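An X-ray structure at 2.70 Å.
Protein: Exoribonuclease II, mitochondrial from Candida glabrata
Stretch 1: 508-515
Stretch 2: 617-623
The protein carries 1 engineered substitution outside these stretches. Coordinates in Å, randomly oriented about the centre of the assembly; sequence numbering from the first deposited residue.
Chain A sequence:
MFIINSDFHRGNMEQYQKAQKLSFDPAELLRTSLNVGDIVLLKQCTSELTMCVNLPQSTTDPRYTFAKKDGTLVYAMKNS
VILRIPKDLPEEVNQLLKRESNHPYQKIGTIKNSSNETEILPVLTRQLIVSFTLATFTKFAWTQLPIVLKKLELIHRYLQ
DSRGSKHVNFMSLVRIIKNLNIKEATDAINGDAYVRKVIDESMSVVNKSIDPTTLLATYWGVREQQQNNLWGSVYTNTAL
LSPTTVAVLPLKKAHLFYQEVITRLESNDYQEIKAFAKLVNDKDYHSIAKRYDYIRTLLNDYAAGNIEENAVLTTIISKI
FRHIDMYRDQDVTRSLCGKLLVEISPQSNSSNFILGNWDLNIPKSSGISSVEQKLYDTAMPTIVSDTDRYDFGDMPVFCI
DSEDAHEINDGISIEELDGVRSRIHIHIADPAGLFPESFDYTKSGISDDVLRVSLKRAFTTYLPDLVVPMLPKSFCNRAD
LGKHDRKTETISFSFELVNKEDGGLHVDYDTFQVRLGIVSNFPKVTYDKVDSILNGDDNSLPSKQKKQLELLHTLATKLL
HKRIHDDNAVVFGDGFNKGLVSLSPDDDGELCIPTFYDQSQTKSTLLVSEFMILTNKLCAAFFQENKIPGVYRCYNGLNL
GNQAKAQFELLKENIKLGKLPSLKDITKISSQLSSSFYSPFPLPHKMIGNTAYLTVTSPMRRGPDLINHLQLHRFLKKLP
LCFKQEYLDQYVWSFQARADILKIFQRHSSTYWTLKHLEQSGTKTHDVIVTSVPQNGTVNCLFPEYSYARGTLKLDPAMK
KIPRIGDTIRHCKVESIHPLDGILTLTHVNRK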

# COMPACT_ATOMS: atom_id res chain seq x y z
N ASP A 508 -0.03 6.82 -33.45
CA ASP A 508 0.90 6.14 -34.33
C ASP A 508 2.03 5.56 -33.49
O ASP A 508 2.95 6.28 -33.10
N TYR A 509 1.94 4.26 -33.18
CA TYR A 509 2.97 3.65 -32.34
C TYR A 509 4.32 3.66 -33.05
O TYR A 509 5.37 3.61 -32.39
N ASP A 510 4.32 3.71 -34.37
CA ASP A 510 5.57 3.82 -35.08
C ASP A 510 6.23 5.18 -34.83
O ASP A 510 7.45 5.29 -34.94
N THR A 511 5.45 6.21 -34.45
CA THR A 511 6.05 7.47 -33.98
C THR A 511 6.79 7.31 -32.67
O THR A 511 7.72 8.08 -32.37
N PHE A 512 6.37 6.35 -31.86
CA PHE A 512 6.79 6.30 -30.47
C PHE A 512 8.30 6.21 -30.37
O PHE A 512 8.93 5.39 -31.03
N GLN A 513 8.85 7.02 -29.49
CA GLN A 513 10.29 7.09 -29.40
C GLN A 513 10.68 7.39 -27.96
O GLN A 513 9.98 8.13 -27.26
N VAL A 514 11.79 6.82 -27.51
CA VAL A 514 12.30 7.08 -26.18
C VAL A 514 13.70 7.66 -26.34
O VAL A 514 14.52 7.09 -27.07
N ARG A 515 13.96 8.79 -25.68
CA ARG A 515 15.24 9.48 -25.76
C ARG A 515 15.61 10.09 -24.43
O ARG A 515 14.74 10.51 -23.66
N LYS A 617 0.96 2.97 -20.59
CA LYS A 617 0.51 1.89 -21.46
C LYS A 617 1.54 1.61 -22.54
O LYS A 617 1.81 0.45 -22.87
N LEU A 618 2.14 2.65 -23.10
CA LEU A 618 3.02 2.44 -24.24
C LEU A 618 4.33 1.78 -23.83
O LEU A 618 4.86 0.94 -24.56
N CYS A 619 4.89 2.14 -22.67
CA CYS A 619 6.12 1.47 -22.25
C CYS A 619 5.89 0.00 -21.98
O CYS A 619 6.83 -0.79 -22.07
N ALA A 620 4.66 -0.37 -21.63
CA ALA A 620 4.33 -1.77 -21.60
C ALA A 620 4.66 -2.41 -22.94
O ALA A 620 5.45 -3.36 -23.02
N ALA A 621 4.11 -1.84 -24.02
CA ALA A 621 4.36 -2.37 -25.35
C ALA A 621 5.85 -2.41 -25.64
O ALA A 621 6.38 -3.41 -26.13
N PHE A 622 6.54 -1.34 -25.28
CA PHE A 622 7.95 -1.21 -25.60
C PHE A 622 8.78 -2.28 -24.90
O PHE A 622 9.59 -2.96 -25.53
N PHE A 623 8.54 -2.47 -23.60
CA PHE A 623 9.33 -3.44 -22.85
C PHE A 623 9.09 -4.85 -23.37
O PHE A 623 10.02 -5.68 -23.40

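A small, apolar contact built mainly from aromatic rings joins the corner and strand of 508-515 to one side of helix 617-623, with no hydrogen bond crossing between them. The strand that ends the first stretch and the helix run nearly perpendicular, at 84°, and their axes come no closer than 10.4 Å, a gap that side chains fill; 332 Å² of surface is buried, both sides summed. From the first stretch Tyr509, Phe512 and Val514 point their CA-to-CB bonds toward the helix, all with chi1 in t. From the helix Leu618 (chi1 m, chi2 t), Ala621 and Phe622 (chi1 t) point back, a spacing of three and four residues that places them along the same side.

Phe512 sits at the centre of the cluster. Its CE1 lies 3.7 Å from Leu618 CB, its CE2 lies 3.5 Å from Phe622 CD1, and its CZ reaches to 4.4 Å from Cys619 SG. Cys619 (chi1 m) directs its CA-to-CB bond away, yet its SG still lies at the edge of the Phe512 ring, near its plane. The two phenylalanines form an offset edge-to-face pair, the edge of Phe512 toward the face of Phe622, with centroids 5.6 Å apart and planes at 60°. Val514 adds a CH-pi contact: its CG2 stands 4.0 Å from the centroid of the Phe622 ring and 16° off the ring normal, hence squarely over the face. Between Phe512 and Val514, Gln513 points away, as expected from the alternation of a strand.

Tyr509 extends the contact from the corner preceding the strand. Its CD1 packs 4.0 Å from Leu618 CD2 and its CE1 4.1 Å from Ala621 CB. The ring's hydroxyl reaches Phe622, with OH 3.6 Å from Phe622 CA, but this is a van der Waals approach to carbon and gives the oxygen no polar partner across the contact.

Polar links instead hold each stretch in shape. Thr511 N donates to Asp508 O at 2.8 Å and Phe512 N to Tyr509 O at 3.0 Å, within the corner at 509-511 and the residues flanking it. On the other side, Phe622 N bonds to Leu618 O at 2.9 Å and Phe623 N to Cys619 O at 2.8 Å, in the i to i+4 pattern of a helix. Lys617, out of reach of the strand, has its NZ hydrogen-bonded elsewhere in the structure.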

# COMPACT_ATOMS: atom_id res chain seq x y z
CB ASP A 508 1.44 7.07 -35.41
CG ASP A 508 2.18 6.31 -36.51
OD1 ASP A 508 1.86 5.12 -36.73
OD2 ASP A 508 3.08 6.89 -37.15
CB TYR A 509 2.60 2.23 -31.93
CG TYR A 509 3.67 1.55 -31.08
CD1 TYR A 509 3.95 2.00 -29.80
CD2 TYR A 509 4.43 0.50 -31.58
CE1 TYR A 509 4.94 1.40 -29.03
CE2 TYR A 509 5.42 -0.10 -30.82
CZ TYR A 509 5.67 0.35 -29.54
OH TYR A 509 6.66 -0.25 -28.79
CB ASP A 510 5.29 3.56 -36.57
CG ASP A 510 6.55 3.33 -37.38
OD1 ASP A 510 7.49 4.14 -37.29
OD2 ASP A 510 6.58 2.34 -38.14
CB THR A 511 5.00 8.54 -33.75
OG1 THR A 511 4.04 8.54 -34.81
CG2 THR A 511 5.67 9.87 -33.69
CB PHE A 512 6.16 5.11 -29.77
CG PHE A 512 6.60 4.95 -28.34
CD1 PHE A 512 5.99 5.66 -27.32
CD2 PHE A 512 7.65 4.10 -28.01
CE1 PHE A 512 6.41 5.52 -25.99
CE2 PHE A 512 8.06 3.95 -26.70
CZ PHE A 512 7.45 4.66 -25.68
CB GLN A 513 10.79 8.18 -30.34
CG GLN A 513 12.23 8.12 -30.64
CD GLN A 513 12.70 9.44 -31.15
OE1 GLN A 513 13.89 9.74 -31.11
NE2 GLN A 513 11.77 10.26 -31.61
CB VAL A 514 12.33 5.81 -25.31
CG1 VAL A 514 12.68 6.13 -23.85
CG2 VAL A 514 11.02 5.05 -25.37
CB ARG A 515 15.27 10.64 -26.74
CG ARG A 515 15.26 10.29 -28.17
CD ARG A 515 15.12 11.57 -28.98
NE ARG A 515 13.74 11.78 -29.37
CZ ARG A 515 13.25 12.93 -29.82
NH1 ARG A 515 14.03 13.99 -29.92
NH2 ARG A 515 11.98 13.01 -30.15
CB LYS A 617 -0.82 2.22 -22.12
CG LYS A 617 -2.03 2.00 -21.26
CD LYS A 617 -3.28 2.03 -22.12
CE LYS A 617 -3.68 3.44 -22.56
NZ LYS A 617 -5.04 3.45 -23.18
CB LEU A 618 3.29 3.75 -24.94
CG LEU A 618 2.06 4.20 -25.74
CD1 LEU A 618 2.29 5.53 -26.41
CD2 LEU A 618 1.65 3.13 -26.75
CB CYS A 619 6.73 2.11 -21.03
SG CYS A 619 7.61 3.55 -21.46
CB ALA A 620 2.84 -1.95 -21.27
CB ALA A 621 3.64 -1.51 -26.38
CB PHE A 622 8.37 0.20 -25.20
CG PHE A 622 9.74 0.59 -25.63
CD1 PHE A 622 9.99 0.99 -26.93
CD2 PHE A 622 10.76 0.68 -24.70
CE1 PHE A 622 11.25 1.42 -27.30
CE2 PHE A 622 12.02 1.10 -25.07
CZ PHE A 622 12.27 1.47 -26.37
CB PHE A 623 8.98 -3.35 -21.36
CG PHE A 623 9.88 -2.45 -20.59
CD1 PHE A 623 9.94 -1.11 -20.88
CD2 PHE A 623 10.65 -2.94 -19.57
CE1 PHE A 623 10.77 -0.28 -20.17
CE2 PHE A 623 11.48 -2.09 -18.85
CZ PHE A 623 11.54 -0.76 -19.15